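Local coordinates for protein-glutaminase (Chryseobacterium proteolyticum, PDB 2ZK9) that deamidates glutamine residues in proteins, hydrolysing the side-chain amide to leave glutamate and release ammonia, at residues A[85-90]-A[99-104]; A[76-81]-A[170-175]; A[64-69]-A[131-136]. All coordinates share one frame; numbering follows the deposited sequence.

Interaction 1 of 3, residues A[85-90]-A[99-104]; sequences AILVSY and KRIIDP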
loop_
_atom_site.group_PDB
_atom_site.type_symbol
_atom_site.label_atom_id
_atom_site.label_comp_id
_atom_site.label_asym_id
_atom_site.label_seq_id
_atom_site.Cartn_x
_atom_site.Cartn_y
_atom_site.Cartn_z
ATOM N N ALA A 85 -2.600 -2.658 -1.272
ATOM C CA ALA A 85 -2.674 -1.263 -0.934
ATOM C C ALA A 85 -4.017 -1.002 -0.246
ATOM O O ALA A 85 -4.831 -1.887 -0.079
ATOM C CB ALA A 85 -2.458 -0.380 -2.163
ATOM N N ILE A 86 -4.200 0.254 0.203
ATOM C CA ILE A 86 -5.459 0.616 0.852
ATOM C C ILE A 86 -6.460 1.073 -0.182
ATOM O O ILE A 86 -6.128 1.773 -1.142
ATOM C CB ILE A 86 -5.249 1.664 1.976
ATOM C CG1 ILE A 86 -4.688 3.002 1.507
ATOM C CG2 ILE A 86 -4.447 1.043 3.104
ATOM C CD1 ILE A 86 -4.844 4.099 2.522
ATOM N N LEU A 87 -7.711 0.664 0.033
ATOM C CA LEU A 87 -8.849 0.948 -0.811
ATOM C C LEU A 87 -9.817 1.800 0.020
ATOM O O LEU A 87 -10.437 1.286 0.959
ATOM C CB LEU A 87 -9.501 -0.344 -1.303
ATOM C CG LEU A 87 -10.688 -0.169 -2.223
ATOM C CD1 LEU A 87 -10.269 0.401 -3.568
ATOM C CD2 LEU A 87 -11.436 -1.468 -2.378
ATOM N N VAL A 88 -9.852 3.096 -0.258
ATOM C CA VAL A 88 -10.542 4.090 0.535
ATOM C C VAL A 88 -11.883 4.433 -0.094
ATOM O O VAL A 88 -12.014 4.615 -1.278
ATOM C CB VAL A 88 -9.656 5.347 0.628
ATOM C CG1 VAL A 88 -10.246 6.408 1.574
ATOM C CG2 VAL A 88 -8.265 4.963 1.095
ATOM N N SER A 89 -12.933 4.467 0.737
ATOM C CA SER A 89 -14.229 4.894 0.315
ATOM C C SER A 89 -14.470 6.319 0.735
ATOM O O SER A 89 -14.106 6.699 1.842
ATOM C CB SER A 89 -15.294 4.045 0.997
ATOM O OG SER A 89 -15.284 2.693 0.527
ATOM N N TYR A 90 -15.088 7.125 -0.132
ATOM C CA TYR A 90 -15.353 8.512 0.159
ATOM C C TYR A 90 -16.609 8.938 -0.594
ATOM O O TYR A 90 -16.986 8.342 -1.584
ATOM C CB TYR A 90 -14.141 9.406 -0.211
ATOM C CG TYR A 90 -13.893 9.302 -1.700
ATOM C CD1 TYR A 90 -13.239 8.185 -2.234
ATOM C CD2 TYR A 90 -14.346 10.281 -2.562
ATOM C CE1 TYR A 90 -13.044 8.113 -3.596
ATOM C CE2 TYR A 90 -14.163 10.186 -3.917
ATOM C CZ TYR A 90 -13.499 9.097 -4.428
ATOM O OH TYR A 90 -13.327 9.008 -5.799
ATOM N N LYS A 99 -14.706 4.656 -4.536
ATOM C CA LYS A 99 -13.521 4.065 -3.909
ATOM C C LYS A 99 -12.310 4.397 -4.757
ATOM O O LYS A 99 -12.363 4.413 -5.997
ATOM C CB LYS A 99 -13.597 2.557 -3.751
ATOM C CG LYS A 99 -14.786 2.067 -2.946
ATOM C CD LYS A 99 -14.661 0.594 -2.594
ATOM C CE LYS A 99 -15.889 0.069 -1.873
ATOM N NZ LYS A 99 -15.745 -1.381 -1.594
ATOM N N ARG A 100 -11.178 4.571 -4.087
ATOM C CA ARG A 100 -9.879 4.732 -4.748
ATOM C C ARG A 100 -8.812 3.990 -3.976
ATOM O O ARG A 100 -8.856 3.943 -2.746
ATOM C CB ARG A 100 -9.462 6.185 -4.846
ATOM C CG ARG A 100 -10.309 7.087 -5.705
ATOM C CD ARG A 100 -10.139 6.828 -7.166
ATOM N NE ARG A 100 -10.929 7.791 -7.982
ATOM C CZ ARG A 100 -12.196 7.566 -8.283
ATOM N NH1 ARG A 100 -12.867 6.479 -7.870
ATOM N NH2 ARG A 100 -12.798 8.496 -9.023
ATOM N N ILE A 101 -7.821 3.479 -4.693
ATOM C CA ILE A 101 -6.604 3.027 -4.091
ATOM C C ILE A 101 -5.687 4.196 -3.793
ATOM O O ILE A 101 -5.570 5.123 -4.594
ATOM C CB ILE A 101 -5.865 2.049 -5.050
ATOM C CG1 ILE A 101 -6.651 0.768 -5.275
ATOM C CG2 ILE A 101 -4.444 1.785 -4.599
ATOM C CD1 ILE A 101 -6.603 -0.248 -4.115
ATOM N N ILE A 102 -5.027 4.137 -2.617
ATOM C CA ILE A 102 -3.876 4.991 -2.340
ATOM C C ILE A 102 -2.674 4.097 -2.298
ATOM O O ILE A 102 -2.591 3.157 -1.485
ATOM C CB ILE A 102 -4.051 5.830 -1.073
ATOM C CG1 ILE A 102 -5.221 6.831 -1.272
ATOM C CG2 ILE A 102 -2.766 6.509 -0.733
ATOM C CD1 ILE A 102 -5.549 7.684 -0.066
ATOM N N ASP A 103 -1.712 4.334 -3.199
ATOM C CA ASP A 103 -0.497 3.556 -3.220
ATOM C C ASP A 103 0.627 4.391 -3.859
ATOM O O ASP A 103 0.918 4.261 -5.043
ATOM C CB ASP A 103 -0.625 2.258 -4.008
ATOM C CG ASP A 103 0.622 1.432 -3.991
ATOM O OD1 ASP A 103 1.626 1.851 -3.323
ATOM O OD2 ASP A 103 0.619 0.368 -4.621
ATOM N N PRO A 104 1.287 5.214 -3.067
ATOM C CA PRO A 104 2.417 6.012 -3.587
ATOM C C PRO A 104 3.603 5.237 -4.061
ATOM O O PRO A 104 4.500 5.847 -4.654
ATOM C CB PRO A 104 2.753 6.912 -2.383
ATOM C CG PRO A 104 1.490 7.058 -1.627
ATOM C CD PRO A 104 0.912 5.658 -1.708
#
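Strands 85-90 and 99-102 pair antiparallel, and Ile86, Leu87, Val88, Ile101 and Ile102 make the buried, well-packed part of the contact. Val88 N donates to Arg100 O at 2.8 Å, and Arg100 N returns the bond to Val88 O. Ile102 N continues the pairing by reaching Ile86 O at 3.0 Å. On one face Ile86 and Ile102 lie side by side, with Ile86 CG1 3.9 Å from Ile102 CB. Helices 8-19 and 42-55 cover this face. On the other face Leu87 CD1 meets Ile101 CD1 at 3.8 Å, the two side chains crossing obliquely. The solvent side is at Ser89, Lys99 and Arg100. There the exposed Lys99 runs extended past Ser89 OG to a salt bridge with Glu61. Arg100 bends at chi2 (-72°), so that the OH of the buried Tyr90 sits over the centre of one guanidinium face, 3.1 Å from Arg100 CZ. Tyr90 OH makes its weak hydrogen bond to Glu98 instead. Arg100 NH1 bonds Lys99 O at 2.8 Å, from above the carbonyl plane. An alanine here takes away both guanidinium contacts and would probably leave the tyrosine end less firmly packed. The arrangement is a beta hairpin of the central mixed sheet, packed against helices.

Interaction 2 of 3, residues A[76-81]-A[170-175]; sequences CCVAWS and SGCSPS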
loop_
_atom_site.group_PDB
_atom_site.type_symbol
_atom_site.label_atom_id
_atom_site.label_comp_id
_atom_site.label_asym_id
_atom_site.label_seq_id
_atom_site.Cartn_x
_atom_site.Cartn_y
_atom_site.Cartn_z
ATOM N N CYS A 76 13.480 0.975 -12.801
ATOM C CA CYS A 76 13.728 -0.456 -12.655
ATOM C C CYS A 76 12.443 -1.185 -12.399
ATOM O O CYS A 76 11.430 -0.609 -12.081
ATOM C CB CYS A 76 14.744 -0.689 -11.551
ATOM S SG CYS A 76 14.284 -0.056 -9.942
ATOM N N CYS A 77 12.490 -2.493 -12.572
ATOM C CA CYS A 77 11.383 -3.416 -12.455
ATOM C C CYS A 77 11.502 -4.262 -11.228
ATOM O O CYS A 77 12.602 -4.696 -10.840
ATOM C CB CYS A 77 11.356 -4.366 -13.661
ATOM S SG CYS A 77 11.044 -3.618 -15.227
ATOM N N VAL A 78 10.315 -4.582 -10.670
ATOM C CA VAL A 78 10.210 -5.617 -9.646
ATOM C C VAL A 78 9.159 -6.633 -10.093
ATOM O O VAL A 78 8.248 -6.356 -10.884
ATOM C CB VAL A 78 9.820 -5.036 -8.276
ATOM C CG1 VAL A 78 10.969 -4.186 -7.751
ATOM C CG2 VAL A 78 8.481 -4.306 -8.370
ATOM N N ALA A 79 9.304 -7.838 -9.579
ATOM C CA ALA A 79 8.364 -8.928 -9.791
ATOM C C ALA A 79 7.815 -9.321 -8.434
ATOM O O ALA A 79 8.547 -9.427 -7.448
ATOM C CB ALA A 79 9.041 -10.093 -10.452
ATOM N N TRP A 80 6.512 -9.590 -8.430
ATOM C CA TRP A 80 5.775 -9.943 -7.232
ATOM C C TRP A 80 4.837 -11.106 -7.475
ATOM O O TRP A 80 4.346 -11.258 -8.576
ATOM C CB TRP A 80 4.951 -8.744 -6.842
ATOM C CG TRP A 80 5.578 -7.495 -6.394
ATOM C CD1 TRP A 80 6.722 -7.289 -5.657
ATOM C CD2 TRP A 80 4.996 -6.210 -6.678
ATOM N NE1 TRP A 80 6.865 -5.939 -5.466
ATOM C CE2 TRP A 80 5.816 -5.260 -6.059
ATOM C CE3 TRP A 80 3.845 -5.760 -7.349
ATOM C CZ2 TRP A 80 5.523 -3.918 -6.119
ATOM C CZ3 TRP A 80 3.568 -4.412 -7.383
ATOM C CH2 TRP A 80 4.400 -3.530 -6.749
ATOM N N SER A 81 4.521 -11.852 -6.407
ATOM C CA SER A 81 3.446 -12.818 -6.444
ATOM C C SER A 81 2.150 -12.203 -5.947
ATOM O O SER A 81 1.062 -12.752 -6.256
ATOM C CB SER A 81 3.790 -14.041 -5.630
ATOM O OG SER A 81 4.073 -13.730 -4.292
ATOM N N SER A 170 16.199 1.647 -1.393
ATOM C CA SER A 170 15.513 2.329 -2.480
ATOM C C SER A 170 15.722 1.587 -3.767
ATOM O O SER A 170 16.748 0.994 -3.993
ATOM C CB SER A 170 16.044 3.750 -2.604
ATOM O OG SER A 170 15.253 4.521 -3.481
ATOM N N GLY A 171 14.750 1.698 -4.684
ATOM C CA GLY A 171 14.845 1.070 -5.972
ATOM C C GLY A 171 14.537 -0.422 -5.939
ATOM O O GLY A 171 13.771 -0.888 -5.097
ATOM N N CYS A 172 15.133 -1.150 -6.878
ATOM C CA CYS A 172 14.785 -2.529 -7.116
ATOM C C CYS A 172 15.857 -3.494 -6.652
ATOM O O CYS A 172 15.782 -4.670 -6.984
ATOM C CB CYS A 172 14.429 -2.765 -8.588
ATOM S SG CYS A 172 13.145 -1.608 -9.185
ATOM N N SER A 173 16.804 -3.012 -5.887
ATOM C CA SER A 173 17.866 -3.764 -5.251
ATOM C C SER A 173 18.011 -3.260 -3.834
ATOM O O SER A 173 17.832 -2.070 -3.598
ATOM C CB SER A 173 19.166 -3.598 -6.036
ATOM O OG SER A 173 19.071 -4.086 -7.373
ATOM N N PRO A 174 18.355 -4.090 -2.866
ATOM C CA PRO A 174 18.567 -5.527 -3.030
ATOM C C PRO A 174 17.278 -6.301 -3.270
ATOM O O PRO A 174 16.214 -5.932 -2.816
ATOM C CB PRO A 174 19.200 -5.929 -1.690
ATOM C CG PRO A 174 18.627 -4.964 -0.719
ATOM C CD PRO A 174 18.569 -3.668 -1.486
ATOM N N SER A 175 17.420 -7.408 -4.025
ATOM C CA SER A 175 16.314 -8.301 -4.304
ATOM C C SER A 175 16.880 -9.723 -4.258
ATOM O O SER A 175 17.813 -9.991 -5.028
ATOM C CB SER A 175 15.585 -8.036 -5.603
ATOM O OG SER A 175 14.560 -8.984 -5.786
HETATM O O HOH W 1 13.935 -6.335 -8.319
#
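The side chain of Cys76 starts at CB, which points at the loop 170-175 and lies 3.6 Å from Cys172 CB. Its chi1 of 59° puts SG in the crowded position between the backbone N and the carbonyl carbon. From there SG reaches its tip contact, a covalent bond of 2.1 Å to Cys172 SG. Cys76 SG also passes 4.0 Å from Gly171 C. The torsion about the S-S bond is 81°, near the relaxed right angle of a disulfide. On the other side of the bridge, Cys172 SG stands anti to its own carbonyl carbon. Val78 CG1 rests against Cys172 SG at 3.7 Å, so a buried valine packs on the bridge. Cys172 CB lies 3.5 Å from Cys77 O. No direct hydrogen bond joins the two segments. One water links them, donating to Cys172 O at 2.8 Å and to Cys77 O at 3.3 Å. The side chain of Cys77 leaves the backbone away from this loop, and its sulfur forms a second disulfide with Cys126. The arrangement is a surface disulfide that ties the start of strand 77-80 to the irregular chain after helix 157-165.

Interaction 3 of 3, residues A[64-69]-A[131-136]; sequences FVYGNL and VSSYAN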
loop_
_atom_site.group_PDB
_atom_site.type_symbol
_atom_site.label_atom_id
_atom_site.label_comp_id
_atom_site.label_asym_id
_atom_site.label_seq_id
_atom_site.Cartn_x
_atom_site.Cartn_y
_atom_site.Cartn_z
ATOM N N PHE A 64 -5.995 -6.834 -2.172
ATOM C CA PHE A 64 -4.917 -7.732 -2.494
ATOM C C PHE A 64 -5.049 -8.168 -3.930
ATOM O O PHE A 64 -6.143 -8.556 -4.343
ATOM C CB PHE A 64 -4.922 -8.963 -1.596
ATOM C CG PHE A 64 -4.616 -8.666 -0.150
ATOM C CD1 PHE A 64 -3.327 -8.769 0.352
ATOM C CD2 PHE A 64 -5.606 -8.275 0.745
ATOM C CE1 PHE A 64 -3.010 -8.461 1.653
ATOM C CE2 PHE A 64 -5.314 -7.954 2.058
ATOM C CZ PHE A 64 -4.000 -8.057 2.531
ATOM N N VAL A 65 -3.954 -8.154 -4.688
ATOM C CA VAL A 65 -3.953 -8.668 -6.050
ATOM C C VAL A 65 -2.862 -9.719 -6.135
ATOM O O VAL A 65 -1.811 -9.559 -5.511
ATOM C CB VAL A 65 -3.776 -7.499 -7.070
ATOM C CG1 VAL A 65 -2.516 -6.699 -6.882
ATOM C CG2 VAL A 65 -3.840 -8.034 -8.495
ATOM N N TYR A 66 -3.106 -10.772 -6.871
ATOM C CA TYR A 66 -2.263 -11.927 -6.939
ATOM C C TYR A 66 -1.985 -12.315 -8.398
ATOM O O TYR A 66 -2.858 -12.138 -9.219
ATOM C CB TYR A 66 -2.929 -13.147 -6.275
ATOM C CG TYR A 66 -3.439 -12.893 -4.876
ATOM C CD1 TYR A 66 -2.670 -13.147 -3.766
ATOM C CD2 TYR A 66 -4.708 -12.384 -4.685
ATOM C CE1 TYR A 66 -3.152 -12.900 -2.470
ATOM C CE2 TYR A 66 -5.177 -12.145 -3.420
ATOM C CZ TYR A 66 -4.405 -12.400 -2.313
ATOM O OH TYR A 66 -4.961 -12.173 -1.061
ATOM N N GLY A 67 -0.782 -12.823 -8.674
ATOM C CA GLY A 67 -0.515 -13.274 -10.019
ATOM C C GLY A 67 0.931 -13.304 -10.340
ATOM O O GLY A 67 1.768 -13.323 -9.455
ATOM N N ASN A 68 1.206 -13.268 -11.636
ATOM C CA ASN A 68 2.549 -13.060 -12.167
ATOM C C ASN A 68 2.698 -11.543 -12.305
ATOM O O ASN A 68 2.470 -10.982 -13.374
ATOM C CB ASN A 68 2.691 -13.752 -13.511
ATOM C CG ASN A 68 4.041 -13.526 -14.140
ATOM O OD1 ASN A 68 5.020 -13.273 -13.447
ATOM N ND2 ASN A 68 4.100 -13.573 -15.442
ATOM N N LEU A 69 2.973 -10.861 -11.200
ATOM C CA LEU A 69 2.901 -9.395 -11.163
ATOM C C LEU A 69 4.268 -8.803 -11.469
ATOM O O LEU A 69 5.304 -9.330 -11.125
ATOM C CB LEU A 69 2.415 -8.922 -9.793
ATOM C CG LEU A 69 1.124 -9.537 -9.302
ATOM C CD1 LEU A 69 0.744 -8.889 -7.968
ATOM C CD2 LEU A 69 -0.020 -9.405 -10.311
ATOM N N VAL A 131 -2.778 -11.025 -13.852
ATOM C CA VAL A 131 -3.508 -11.134 -12.582
ATOM C C VAL A 131 -4.239 -12.477 -12.540
ATOM O O VAL A 131 -4.969 -12.795 -13.458
ATOM C CB VAL A 131 -4.501 -9.986 -12.406
ATOM C CG1 VAL A 131 -5.400 -10.211 -11.203
ATOM C CG2 VAL A 131 -3.804 -8.620 -12.308
ATOM N N SER A 132 -4.018 -13.243 -11.484
ATOM C CA SER A 132 -4.729 -14.499 -11.286
ATOM C C SER A 132 -5.993 -14.279 -10.464
ATOM O O SER A 132 -7.030 -14.921 -10.717
ATOM C CB SER A 132 -3.906 -15.571 -10.598
ATOM O OG SER A 132 -3.345 -15.123 -9.387
ATOM N N SER A 133 -6.001 -13.373 -9.484
ATOM C CA SER A 133 -7.189 -13.051 -8.711
ATOM C C SER A 133 -6.929 -11.733 -7.957
ATOM O O SER A 133 -5.811 -11.265 -7.866
ATOM C CB SER A 133 -7.548 -14.132 -7.678
ATOM O OG SER A 133 -6.580 -14.219 -6.663
ATOM N N TYR A 134 -8.001 -11.186 -7.395
ATOM C CA TYR A 134 -7.880 -10.070 -6.454
ATOM C C TYR A 134 -8.999 -10.170 -5.447
ATOM O O TYR A 134 -10.032 -10.820 -5.714
ATOM C CB TYR A 134 -7.849 -8.695 -7.114
ATOM C CG TYR A 134 -9.143 -8.163 -7.606
ATOM C CD1 TYR A 134 -9.586 -8.545 -8.882
ATOM C CD2 TYR A 134 -9.956 -7.312 -6.884
ATOM C CE1 TYR A 134 -10.771 -8.079 -9.370
ATOM C CE2 TYR A 134 -11.165 -6.826 -7.370
ATOM C CZ TYR A 134 -11.568 -7.235 -8.645
ATOM O OH TYR A 134 -12.730 -6.815 -9.203
ATOM N N ALA A 135 -8.834 -9.568 -4.294
ATOM C CA ALA A 135 -9.846 -9.638 -3.234
ATOM C C ALA A 135 -9.744 -8.382 -2.377
ATOM O O ALA A 135 -8.650 -7.937 -2.051
ATOM C CB ALA A 135 -9.596 -10.859 -2.382
ATOM N N ASN A 136 -10.880 -7.891 -1.958
ATOM C CA ASN A 136 -10.953 -6.835 -0.973
ATOM C C ASN A 136 -11.149 -7.425 0.393
ATOM O O ASN A 136 -11.860 -8.422 0.538
ATOM C CB ASN A 136 -12.117 -5.883 -1.228
ATOM C CG ASN A 136 -11.925 -5.133 -2.552
ATOM O OD1 ASN A 136 -10.821 -4.929 -3.020
ATOM N ND2 ASN A 136 -13.015 -4.680 -3.086
#
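Val65 and Val131 form the apolar centre, their side chains crossing at about a right angle. Val65 CG2 is anti to its backbone N, which sets it beside the carbonyl carbon and 3.8 Å from Val131 CG1. Leu69 CD2 adds a looser touch on Val131 CG2. Beside them, Val65 CB faces Tyr134 CB, and the Tyr134 ring leads away to a cation-pi contact with Arg118. On the opposite face the Tyr66 ring brings CD2 to 3.3 Å from Ser133 OG. Tyr66 OH hydrogen-bonds Arg144 O. The backbones are antiparallel strands of the mixed sheet. Phe64 N donates to Ala135 O at 2.9 Å and nearly straight (170°), and Ala135 N answers to Phe64 O. Tyr66 N donates to Ser133 O. The register then shifts by one: two residues, Ser132 and Ser133, stand opposite the single Tyr66, which makes a classic beta bulge. Tyr66 O takes Ser132 N at 2.8 Å on a lone pair, and Ser133 N only weakly at 3.4 Å. Next to the bulge, Gly67 has phi 157° and psi -158°; a CB there would clash with Ser132 N and jam against Tyr66 O. At the polar edge, Ser132 OG comes within 3.0 Å of Tyr66 O.

In the fold
Interactions 1 and 3 belong to the same mixed sheet, with centres about 16 Å apart. Four of its strands run 97-102, 82-91, 61-66, 130-138. Interactions 1 and 3 are the outer pairings of these four, and Leu87 packs on Asn136. Centre to centre, interaction 2 lies about 22 Å from interaction 1, on the opposite side of the chain's centre, and about 18 Å from interaction 3. The chain leaves the sheet at 67-68, forms the two-stranded sheet 69-72 with 77-80, and returns at 82. Probable hydrogen bonds from Trp80 N to Leu69 O and from Gly67 N to Ser81 O join interactions 2 and 3, whose segments alternate. The Cys76-Cys172 bridge spans about half the chain, interaction 1 included.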